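Local coordinates for protein methylaspartate ammonia-lyase (Citrobacter amalonaticus, PDB 1KKO) that catalyses the reversible, magnesium-dependent anti elimination of ammonia from L-threo-3-methylaspartate to give mesaconate, using an enolase-superfamily TIM barrel, at residues V189-V200 with Y231-T242; S324-P333 with M353-E363. One frame throughout, in Å; residues are numbered along the deposited sequence.

Contact 1. Residues V189-V200 with Y231-T242; sequences VDVLPHALINNV and YHPTLHIDVYGT
Val191 and Thr234 lie side by side where strands 191-194 and 234-238 run parallel as neighbours in the TIM barrel of this enolase-superfamily lyase. Backbone bonds zip the strands together, from Thr234 N on Asp190 O to Asp238 N on His194 O at 3.0 Å. Two parts are tightly packed, one apolar and one polar. In the first, Leu192 CD2 packs on Pro233 CB at 3.6 Å and also meets Leu235 CD2, while Ile197 CG1 crosses Ile237 CG2 at 3.7 Å; branched aliphatic residues fill such a layer well, and here Met184 of helix 179-186 and Ile222 of helix 209-225 cover parts of it. At the C-terminal ends of the strands the chemistry turns polar. With CG anti to the backbone N (chi1 -176°), the His194 ring lies alongside the Asp238 side chain, whose CB sits over one face, 3.6 Å from the ring centroid. At the ring's edge NE2 shares a hydrogen bond with Tyr240 OH, 3.1 Å away, and the two rings meet rim to rim with planes at 64°. His194 is the assigned transition-state stabiliser and Asp238 a magnesium ligand, so this pair brings both together at the barrel's C-terminal mouth. His236, its ring held between Arg382 and Glu273, brings a second ionisable ring near the site. Both ends are looser. At one, Asn198 is partly exposed; asparagine suits this margin because its amide oxygen can bond Lys203 while its CB packs obliquely on the Tyr240 ring. At the other, partly exposed Tyr231 has Pro233 CD over the centre of one ring face, and its hydroxyl donates to Val189 O at 2.7 Å, in the carbonyl plane and on a lone pair.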
loop_
_atom_site.group_PDB
_atom_site.type_symbol
_atom_site.label_atom_id
_atom_site.label_comp_id
_atom_site.label_asym_id
_atom_site.label_seq_id
_atom_site.Cartn_x
_atom_site.Cartn_y
_atom_site.Cartn_z
ATOM N N VAL A 189 -15.321 1.462 -6.869
ATOM C CA VAL A 189 -15.280 2.077 -5.550
ATOM C C VAL A 189 -16.630 2.691 -5.177
ATOM O O VAL A 189 -17.286 3.326 -6.003
ATOM C CB VAL A 189 -14.123 3.080 -5.470
ATOM C CG1 VAL A 189 -14.100 3.800 -4.142
ATOM C CG2 VAL A 189 -12.810 2.344 -5.673
ATOM N N ASP A 190 -17.050 2.501 -3.933
ATOM C CA ASP A 190 -18.380 2.943 -3.505
ATOM C C ASP A 190 -18.546 4.458 -3.440
ATOM O O ASP A 190 -19.626 4.974 -3.726
ATOM C CB ASP A 190 -18.716 2.396 -2.117
ATOM C CG ASP A 190 -18.529 0.901 -1.999
ATOM O OD1 ASP A 190 -19.109 0.145 -2.809
ATOM O OD2 ASP A 190 -17.836 0.403 -1.095
ATOM N N VAL A 191 -17.499 5.161 -3.011
ATOM C CA VAL A 191 -17.546 6.596 -2.790
ATOM C C VAL A 191 -16.233 7.181 -3.304
ATOM O O VAL A 191 -15.169 6.606 -3.066
ATOM C CB VAL A 191 -17.709 6.918 -1.293
ATOM C CG1 VAL A 191 -17.962 8.416 -1.097
ATOM C CG2 VAL A 191 -18.834 6.091 -0.664
ATOM N N LEU A 192 -16.283 8.332 -3.963
ATOM C CA LEU A 192 -15.087 8.875 -4.584
ATOM C C LEU A 192 -15.316 10.336 -4.893
ATOM O O LEU A 192 -16.467 10.771 -4.949
ATOM C CB LEU A 192 -14.771 8.111 -5.877
ATOM C CG LEU A 192 -15.681 8.337 -7.085
ATOM C CD1 LEU A 192 -15.007 7.815 -8.343
ATOM C CD2 LEU A 192 -17.069 7.730 -6.911
ATOM N N PRO A 193 -14.267 11.095 -5.200
ATOM C CA PRO A 193 -12.855 10.715 -5.205
ATOM C C PRO A 193 -11.989 11.620 -4.325
ATOM O O PRO A 193 -10.762 11.584 -4.469
ATOM C CB PRO A 193 -12.489 11.021 -6.644
ATOM C CG PRO A 193 -13.192 12.375 -6.835
ATOM C CD PRO A 193 -14.439 12.345 -5.949
ATOM N N HIS A 194 -12.623 12.412 -3.460
ATOM C CA HIS A 194 -11.974 13.398 -2.601
ATOM C C HIS A 194 -11.514 14.645 -3.390
ATOM O O HIS A 194 -11.977 15.764 -3.107
ATOM C CB HIS A 194 -10.858 12.761 -1.763
ATOM C CG HIS A 194 -10.220 13.707 -0.806
ATOM N ND1 HIS A 194 -10.443 13.694 0.553
ATOM C CD2 HIS A 194 -9.341 14.710 -1.037
ATOM C CE1 HIS A 194 -9.725 14.653 1.114
ATOM N NE2 HIS A 194 -9.035 15.270 0.173
ATOM N N ALA A 195 -10.604 14.443 -4.346
ATOM C CA ALA A 195 -10.181 15.455 -5.323
ATOM C C ALA A 195 -9.298 16.583 -4.822
ATOM O O ALA A 195 -8.897 17.431 -5.617
ATOM C CB ALA A 195 -11.388 16.011 -6.060
ATOM N N LEU A 196 -9.012 16.609 -3.526
ATOM C CA LEU A 196 -8.064 17.561 -2.937
ATOM C C LEU A 196 -8.248 18.966 -3.512
ATOM O O LEU A 196 -7.331 19.546 -4.097
ATOM C CB LEU A 196 -6.632 17.066 -3.149
ATOM C CG LEU A 196 -5.536 17.759 -2.337
ATOM C CD1 LEU A 196 -5.748 17.648 -0.859
ATOM C CD2 LEU A 196 -4.200 17.156 -2.722
ATOM N N ILE A 197 -9.450 19.508 -3.348
ATOM C CA ILE A 197 -9.750 20.843 -3.849
ATOM C C ILE A 197 -9.275 21.812 -2.767
ATOM O O ILE A 197 -10.039 22.247 -1.915
ATOM C CB ILE A 197 -11.255 20.956 -4.142
ATOM C CG1 ILE A 197 -11.680 19.908 -5.181
ATOM C CG2 ILE A 197 -11.625 22.364 -4.582
ATOM C CD1 ILE A 197 -11.085 20.110 -6.563
ATOM N N ASN A 198 -7.989 22.140 -2.800
ATOM C CA ASN A 198 -7.381 22.892 -1.711
ATOM C C ASN A 198 -6.789 24.250 -2.117
ATOM O O ASN A 198 -6.008 24.827 -1.357
ATOM C CB ASN A 198 -6.313 22.039 -1.017
ATOM C CG ASN A 198 -5.134 21.732 -1.922
ATOM O OD1 ASN A 198 -5.114 22.138 -3.076
ATOM N ND2 ASN A 198 -4.159 20.998 -1.401
ATOM N N ASN A 199 -7.165 24.712 -3.310
ATOM C CA ASN A 199 -6.721 25.994 -3.875
ATOM C C ASN A 199 -7.918 26.703 -4.470
ATOM O O ASN A 199 -8.685 26.099 -5.208
ATOM C CB ASN A 199 -5.659 25.808 -4.982
ATOM C CG ASN A 199 -5.217 27.122 -5.585
ATOM O OD1 ASN A 199 -5.857 27.658 -6.495
ATOM N ND2 ASN A 199 -4.121 27.667 -5.063
ATOM N N VAL A 200 -8.057 27.997 -4.186
ATOM C CA VAL A 200 -9.156 28.763 -4.756
ATOM C C VAL A 200 -9.014 29.029 -6.260
ATOM O O VAL A 200 -9.902 28.705 -7.032
ATOM C CB VAL A 200 -9.334 30.109 -4.035
ATOM C CG1 VAL A 200 -10.325 30.971 -4.791
ATOM C CG2 VAL A 200 -9.803 29.895 -2.602
ATOM N N TYR A 231 -23.818 0.494 -11.337
ATOM C CA TYR A 231 -22.791 1.248 -10.609
ATOM C C TYR A 231 -23.234 2.691 -10.423
ATOM O O TYR A 231 -23.227 3.473 -11.365
ATOM C CB TYR A 231 -21.448 1.188 -11.342
ATOM C CG TYR A 231 -20.317 1.877 -10.605
ATOM C CD1 TYR A 231 -19.967 1.506 -9.309
ATOM C CD2 TYR A 231 -19.609 2.905 -11.199
ATOM C CE1 TYR A 231 -18.929 2.138 -8.641
ATOM C CE2 TYR A 231 -18.580 3.537 -10.542
ATOM C CZ TYR A 231 -18.242 3.146 -9.264
ATOM O OH TYR A 231 -17.215 3.799 -8.628
ATOM N N HIS A 232 -23.575 3.034 -9.184
ATOM C CA HIS A 232 -24.144 4.334 -8.847
ATOM C C HIS A 232 -23.457 4.822 -7.575
ATOM O O HIS A 232 -24.063 4.838 -6.498
ATOM C CB HIS A 232 -25.653 4.160 -8.611
ATOM C CG HIS A 232 -26.432 5.440 -8.575
ATOM N ND1 HIS A 232 -26.814 6.046 -7.400
ATOM C CD2 HIS A 232 -26.950 6.196 -9.572
ATOM C CE1 HIS A 232 -27.507 7.138 -7.674
ATOM N NE2 HIS A 232 -27.601 7.254 -8.985
ATOM N N PRO A 233 -22.190 5.203 -7.679
ATOM C CA PRO A 233 -21.440 5.593 -6.483
ATOM C C PRO A 233 -21.839 6.953 -5.940
ATOM O O PRO A 233 -22.518 7.742 -6.590
ATOM C CB PRO A 233 -20.006 5.659 -6.995
ATOM C CG PRO A 233 -20.179 6.085 -8.396
ATOM C CD PRO A 233 -21.349 5.276 -8.885
ATOM N N THR A 234 -21.391 7.212 -4.722
ATOM C CA THR A 234 -21.572 8.514 -4.094
ATOM C C THR A 234 -20.351 9.378 -4.347
ATOM O O THR A 234 -19.225 8.881 -4.336
ATOM C CB THR A 234 -21.781 8.320 -2.595
ATOM O OG1 THR A 234 -23.085 7.772 -2.393
ATOM C CG2 THR A 234 -21.779 9.636 -1.824
ATOM N N LEU A 235 -20.576 10.665 -4.586
ATOM C CA LEU A 235 -19.498 11.624 -4.780
ATOM C C LEU A 235 -19.219 12.338 -3.468
ATOM O O LEU A 235 -20.135 12.775 -2.778
ATOM C CB LEU A 235 -19.869 12.634 -5.861
ATOM C CG LEU A 235 -20.360 12.024 -7.175
ATOM C CD1 LEU A 235 -20.587 13.141 -8.186
ATOM C CD2 LEU A 235 -19.376 10.984 -7.700
ATOM N N HIS A 236 -17.944 12.443 -3.118
ATOM C CA HIS A 236 -17.529 13.063 -1.863
ATOM C C HIS A 236 -16.259 13.821 -2.205
ATOM O O HIS A 236 -15.257 13.233 -2.617
ATOM C CB HIS A 236 -17.318 11.958 -0.831
ATOM C CG HIS A 236 -16.836 12.397 0.515
ATOM N ND1 HIS A 236 -17.149 11.693 1.656
ATOM C CD2 HIS A 236 -16.011 13.397 0.902
ATOM C CE1 HIS A 236 -16.536 12.243 2.688
ATOM N NE2 HIS A 236 -15.834 13.277 2.259
ATOM N N ILE A 237 -16.332 15.140 -2.088
ATOM C CA ILE A 237 -15.244 16.026 -2.454
ATOM C C ILE A 237 -14.899 16.913 -1.271
ATOM O O ILE A 237 -15.784 17.470 -0.632
ATOM C CB ILE A 237 -15.656 16.869 -3.680
ATOM C CG1 ILE A 237 -15.835 15.955 -4.904
ATOM C CG2 ILE A 237 -14.637 17.976 -3.945
ATOM C CD1 ILE A 237 -16.522 16.614 -6.098
ATOM N N ASP A 238 -13.604 17.007 -0.969
ATOM C CA ASP A 238 -13.097 17.799 0.148
ATOM C C ASP A 238 -12.531 19.098 -0.395
ATOM O O ASP A 238 -11.616 19.098 -1.240
ATOM C CB ASP A 238 -11.999 17.022 0.877
ATOM C CG ASP A 238 -11.589 17.640 2.211
ATOM O OD1 ASP A 238 -11.912 18.825 2.525
ATOM O OD2 ASP A 238 -10.906 16.953 3.016
ATOM N N VAL A 239 -13.069 20.206 0.101
ATOM C CA VAL A 239 -12.697 21.525 -0.398
ATOM C C VAL A 239 -11.867 22.379 0.552
ATOM O O VAL A 239 -11.613 23.544 0.266
ATOM C CB VAL A 239 -13.926 22.296 -0.881
ATOM C CG1 VAL A 239 -14.682 21.478 -1.912
ATOM C CG2 VAL A 239 -14.845 22.650 0.279
ATOM N N TYR A 240 -11.436 21.824 1.677
ATOM C CA TYR A 240 -10.452 22.499 2.524
ATOM C C TYR A 240 -10.765 23.952 2.819
ATOM O O TYR A 240 -9.867 24.804 2.814
ATOM C CB TYR A 240 -9.056 22.373 1.893
ATOM C CG TYR A 240 -8.588 20.953 1.967
ATOM C CD1 TYR A 240 -8.920 20.054 0.973
ATOM C CD2 TYR A 240 -7.876 20.493 3.060
ATOM C CE1 TYR A 240 -8.530 18.740 1.039
ATOM C CE2 TYR A 240 -7.472 19.169 3.138
ATOM C CZ TYR A 240 -7.811 18.302 2.125
ATOM O OH TYR A 240 -7.427 16.982 2.193
ATOM N N GLY A 241 -12.029 24.223 3.120
ATOM C CA GLY A 241 -12.472 25.554 3.496
ATOM C C GLY A 241 -12.537 26.567 2.377
ATOM O O GLY A 241 -12.881 27.728 2.628
ATOM N N THR A 242 -12.256 26.160 1.143
ATOM C CA THR A 242 -12.156 27.146 0.059
ATOM C C THR A 242 -13.477 27.801 -0.307
ATOM O O THR A 242 -13.486 28.945 -0.753
ATOM C CB THR A 242 -11.482 26.565 -1.199
ATOM O OG1 THR A 242 -12.182 25.391 -1.624
ATOM C CG2 THR A 242 -10.043 26.130 -0.903
#

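Contact 2. Residues S324-P333 with M353-E363; sequences SCHMVQIKTP and MEAYQGGTCNE. With SO4 (sulfate ion), chain C.
The Tyr356 ring and the Gln329 amide run side by side, their planes 40° apart, on adjacent parallel strands of the TIM barrel joined by the beta-alpha-beta crossover through helix 339-351. Gln329 CG lies 3.5 Å from Tyr356 CE2, and Met327 SE, a selenomethionine atom, approaches the same ring obliquely in a Met-aromatic contact. The His236 ring meets Tyr356 edge-to-face. Gln329 suits this place because its straight chain (chi2 -180°) carries the amide to the strand end, where OE1 accepts from Gly359 N at 3.1 Å and from Lys331 NZ, while NE2 is held by the magnesium ligand Glu273. These bonds should fix the amide's rotation in a residue known to bind the substrate. Toward the strand starts, the bent chain of selenomethionine Met353 folds back so that CE reaches Val328 CG1 at 3.8 Å and also touches Cys325. Gly359 has a positive phi of 143°, a conformation glycine adopts readily, and its CA packs against Pro333 CD. Lys331, the proton acceptor, bends at its last torsion, bringing NZ 2.8 Å from Gly359 O. A sulfate, probably from the crystallisation liquor, occupies the pocket lined by Thr360 and Cys361, both assigned to substrate binding: Lys331 NZ grips O4, Thr360 OG1 holds O1, and Cys361 N points nearly straight at O3, 2.7 Å away.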
loop_
_atom_site.group_PDB
_atom_site.type_symbol
_atom_site.label_atom_id
_atom_site.label_comp_id
_atom_site.label_asym_id
_atom_site.label_seq_id
_atom_site.Cartn_x
_atom_site.Cartn_y
_atom_site.Cartn_z
ATOM N N SER A 324 -24.799 20.011 13.552
ATOM C CA SER A 324 -24.057 20.949 12.730
ATOM C C SER A 324 -23.902 20.583 11.263
ATOM O O SER A 324 -23.647 21.461 10.440
ATOM C CB SER A 324 -22.687 21.184 13.354
ATOM O OG SER A 324 -21.932 19.988 13.388
ATOM N N CYS A 325 -24.064 19.308 10.927
ATOM C CA CYS A 325 -23.790 18.837 9.581
ATOM C C CYS A 325 -24.346 17.435 9.450
ATOM O O CYS A 325 -24.855 16.885 10.418
ATOM C CB CYS A 325 -22.281 18.830 9.330
ATOM S SG CYS A 325 -21.369 17.922 10.565
ATOM N N HIS A 326 -24.258 16.866 8.263
ATOM C CA HIS A 326 -24.842 15.557 8.016
ATOM C C HIS A 326 -23.939 14.401 8.369
ATOM O O HIS A 326 -24.417 13.321 8.678
ATOM C CB HIS A 326 -25.220 15.447 6.549
ATOM C CG HIS A 326 -26.077 16.574 6.086
ATOM N ND1 HIS A 326 -25.548 17.740 5.581
ATOM C CD2 HIS A 326 -27.422 16.735 6.084
ATOM C CE1 HIS A 326 -26.530 18.570 5.283
ATOM N NE2 HIS A 326 -27.677 17.983 5.572
HETATM N N MSE A 327 -22.633 14.637 8.296
HETATM C CA MSE A 327 -21.632 13.599 8.477
HETATM C C MSE A 327 -20.410 14.230 9.106
HETATM O O MSE A 327 -20.132 15.403 8.869
HETATM C CB MSE A 327 -21.267 13.022 7.110
HETATM C CG MSE A 327 -20.185 11.967 7.117
HETATM SE SE MSE A 327 -19.811 11.308 5.323
HETATM C CE MSE A 327 -20.974 9.777 5.338
ATOM N N VAL A 328 -19.699 13.464 9.927
ATOM C CA VAL A 328 -18.450 13.921 10.516
ATOM C C VAL A 328 -17.323 12.955 10.177
ATOM O O VAL A 328 -17.510 11.744 10.249
ATOM C CB VAL A 328 -18.516 14.029 12.056
ATOM C CG1 VAL A 328 -19.406 15.171 12.489
ATOM C CG2 VAL A 328 -18.977 12.759 12.672
ATOM N N GLN A 329 -16.162 13.489 9.801
ATOM C CA GLN A 329 -14.978 12.639 9.636
ATOM C C GLN A 329 -14.328 12.378 10.998
ATOM O O GLN A 329 -13.769 13.290 11.617
ATOM C CB GLN A 329 -13.905 13.193 8.681
ATOM C CG GLN A 329 -12.798 12.110 8.593
ATOM C CD GLN A 329 -11.585 12.366 7.722
ATOM O OE1 GLN A 329 -10.579 11.653 7.871
ATOM N NE2 GLN A 329 -11.647 13.361 6.845
ATOM N N ILE A 330 -14.435 11.128 11.443
ATOM C CA ILE A 330 -13.766 10.614 12.626
ATOM C C ILE A 330 -12.375 10.237 12.094
ATOM O O ILE A 330 -12.185 9.187 11.481
ATOM C CB ILE A 330 -14.577 9.415 13.150
ATOM C CG1 ILE A 330 -16.001 9.867 13.532
ATOM C CG2 ILE A 330 -13.896 8.728 14.326
ATOM C CD1 ILE A 330 -16.941 8.722 13.842
ATOM N N LYS A 331 -11.431 11.155 12.247
ATOM C CA LYS A 331 -10.111 11.005 11.622
ATOM C C LYS A 331 -9.271 10.183 12.583
ATOM O O LYS A 331 -8.640 10.696 13.508
ATOM C CB LYS A 331 -9.495 12.353 11.313
ATOM C CG LYS A 331 -8.274 12.229 10.428
ATOM C CD LYS A 331 -7.792 13.567 9.904
ATOM C CE LYS A 331 -6.969 13.431 8.631
ATOM N NZ LYS A 331 -7.827 13.257 7.445
ATOM N N THR A 332 -9.271 8.882 12.342
ATOM C CA THR A 332 -8.901 7.928 13.375
ATOM C C THR A 332 -7.639 8.201 14.196
ATOM O O THR A 332 -7.712 8.103 15.398
ATOM C CB THR A 332 -8.927 6.477 12.848
ATOM O OG1 THR A 332 -7.965 6.298 11.800
ATOM C CG2 THR A 332 -10.299 6.103 12.265
ATOM N N PRO A 333 -6.483 8.556 13.627
ATOM C CA PRO A 333 -5.307 8.722 14.497
ATOM C C PRO A 333 -5.493 9.841 15.515
ATOM O O PRO A 333 -4.915 9.809 16.590
ATOM C CB PRO A 333 -4.174 9.047 13.509
ATOM C CG PRO A 333 -4.658 8.577 12.192
ATOM C CD PRO A 333 -6.141 8.817 12.215
HETATM N N MSE A 353 -26.325 11.157 13.304
HETATM C CA MSE A 353 -25.200 11.742 12.575
HETATM C C MSE A 353 -24.536 10.640 11.766
HETATM O O MSE A 353 -24.309 9.545 12.286
HETATM C CB MSE A 353 -24.185 12.322 13.557
HETATM C CG MSE A 353 -22.882 12.792 12.920
HETATM SE SE MSE A 353 -23.114 14.309 11.725
HETATM C CE MSE A 353 -23.169 15.682 13.049
ATOM N N GLU A 354 -24.239 10.897 10.499
ATOM C CA GLU A 354 -23.547 9.902 9.689
ATOM C C GLU A 354 -22.082 9.884 10.115
ATOM O O GLU A 354 -21.407 10.922 10.148
ATOM C CB GLU A 354 -23.673 10.197 8.200
ATOM C CG GLU A 354 -25.106 10.097 7.708
ATOM C CD GLU A 354 -25.263 10.419 6.237
ATOM O OE1 GLU A 354 -24.249 10.457 5.513
ATOM O OE2 GLU A 354 -26.415 10.629 5.792
ATOM N N ALA A 355 -21.601 8.698 10.464
ATOM C CA ALA A 355 -20.217 8.521 10.886
ATOM C C ALA A 355 -19.337 8.130 9.707
ATOM O O ALA A 355 -19.562 7.110 9.073
ATOM C CB ALA A 355 -20.150 7.475 11.957
ATOM N N TYR A 356 -18.359 8.972 9.410
ATOM C CA TYR A 356 -17.355 8.686 8.386
ATOM C C TYR A 356 -16.067 8.322 9.133
ATOM O O TYR A 356 -15.429 9.168 9.760
ATOM C CB TYR A 356 -17.191 9.893 7.443
ATOM C CG TYR A 356 -15.931 9.924 6.618
ATOM C CD1 TYR A 356 -15.287 8.756 6.195
ATOM C CD2 TYR A 356 -15.370 11.147 6.279
ATOM C CE1 TYR A 356 -14.119 8.834 5.446
ATOM C CE2 TYR A 356 -14.207 11.223 5.535
ATOM C CZ TYR A 356 -13.585 10.072 5.140
ATOM O OH TYR A 356 -12.408 10.155 4.439
ATOM N N GLN A 357 -15.735 7.031 9.131
ATOM C CA GLN A 357 -14.523 6.558 9.791
ATOM C C GLN A 357 -13.386 6.774 8.813
ATOM O O GLN A 357 -13.177 6.004 7.874
ATOM C CB GLN A 357 -14.649 5.100 10.197
ATOM C CG GLN A 357 -13.548 4.670 11.152
ATOM C CD GLN A 357 -13.608 3.214 11.485
ATOM O OE1 GLN A 357 -14.591 2.742 12.052
ATOM N NE2 GLN A 357 -12.549 2.490 11.141
ATOM N N GLY A 358 -12.699 7.886 9.014
ATOM C CA GLY A 358 -11.691 8.333 8.084
ATOM C C GLY A 358 -10.299 7.886 8.473
ATOM O O GLY A 358 -10.074 6.724 8.806
ATOM N N GLY A 359 -9.371 8.821 8.446
ATOM C CA GLY A 359 -7.983 8.503 8.695
ATOM C C GLY A 359 -7.106 9.351 7.804
ATOM O O GLY A 359 -7.474 10.471 7.431
ATOM N N THR A 360 -5.940 8.824 7.455
ATOM C CA THR A 360 -4.971 9.594 6.702
ATOM C C THR A 360 -4.217 8.733 5.723
ATOM O O THR A 360 -4.018 7.535 5.936
ATOM C CB THR A 360 -3.995 10.254 7.694
ATOM O OG1 THR A 360 -2.977 10.997 6.994
ATOM C CG2 THR A 360 -3.263 9.225 8.561
ATOM N N CYS A 361 -3.783 9.350 4.634
ATOM C CA CYS A 361 -2.847 8.695 3.730
ATOM C C CYS A 361 -1.527 8.389 4.431
ATOM O O CYS A 361 -0.788 7.520 3.995
ATOM C CB CYS A 361 -2.562 9.554 2.497
ATOM S SG CYS A 361 -1.860 11.180 2.815
ATOM N N ASN A 362 -1.253 9.072 5.538
ATOM C CA ASN A 362 0.030 8.958 6.210
ATOM C C ASN A 362 0.082 7.935 7.326
ATOM O O ASN A 362 0.958 8.010 8.165
ATOM C CB ASN A 362 0.483 10.312 6.756
ATOM C CG ASN A 362 1.949 10.325 7.109
ATOM O OD1 ASN A 362 2.779 9.767 6.379
ATOM N ND2 ASN A 362 2.279 10.971 8.221
ATOM N N GLU A 363 -0.824 6.966 7.331
ATOM C CA GLU A 363 -0.764 5.915 8.329
ATOM C C GLU A 363 -0.214 4.640 7.679
ATOM O O GLU A 363 0.592 4.745 6.758
ATOM C CB GLU A 363 -2.063 5.777 9.129
ATOM C CG GLU A 363 -3.334 5.479 8.372
ATOM C CD GLU A 363 -4.520 5.505 9.328
ATOM O OE1 GLU A 363 -5.387 6.404 9.219
ATOM O OE2 GLU A 363 -4.575 4.621 10.198
HETATM S S SO4 C . -5.128 13.002 4.858
HETATM O O1 SO4 C . -4.362 12.940 6.129
HETATM O O2 SO4 C . -4.527 14.198 4.156
HETATM O O3 SO4 C . -4.921 11.788 4.077
HETATM O O4 SO4 C . -6.579 13.248 5.039
#

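Contact 1 and contact 2 each join neighbouring parallel strands of one eight-stranded barrel; their centres lie 14 Å apart. Both are mainly buried, with a few partly exposed residues, and contact 2 lies nearer the centre of the chain, with strands 303-306 and 382-384 flanking its pair. Their chemistry is divided: residues 231-242 supply a magnesium ligand and residues 189-200 a transition-state stabiliser, while residues 324-333 give the proton acceptor and, with 353-363, several of the substrate-binding groups. They meet directly where His236 CE1 packs 3.8 Å from Tyr356 CE2, and Glu273 connects them further, bonding both His236 and Gln329.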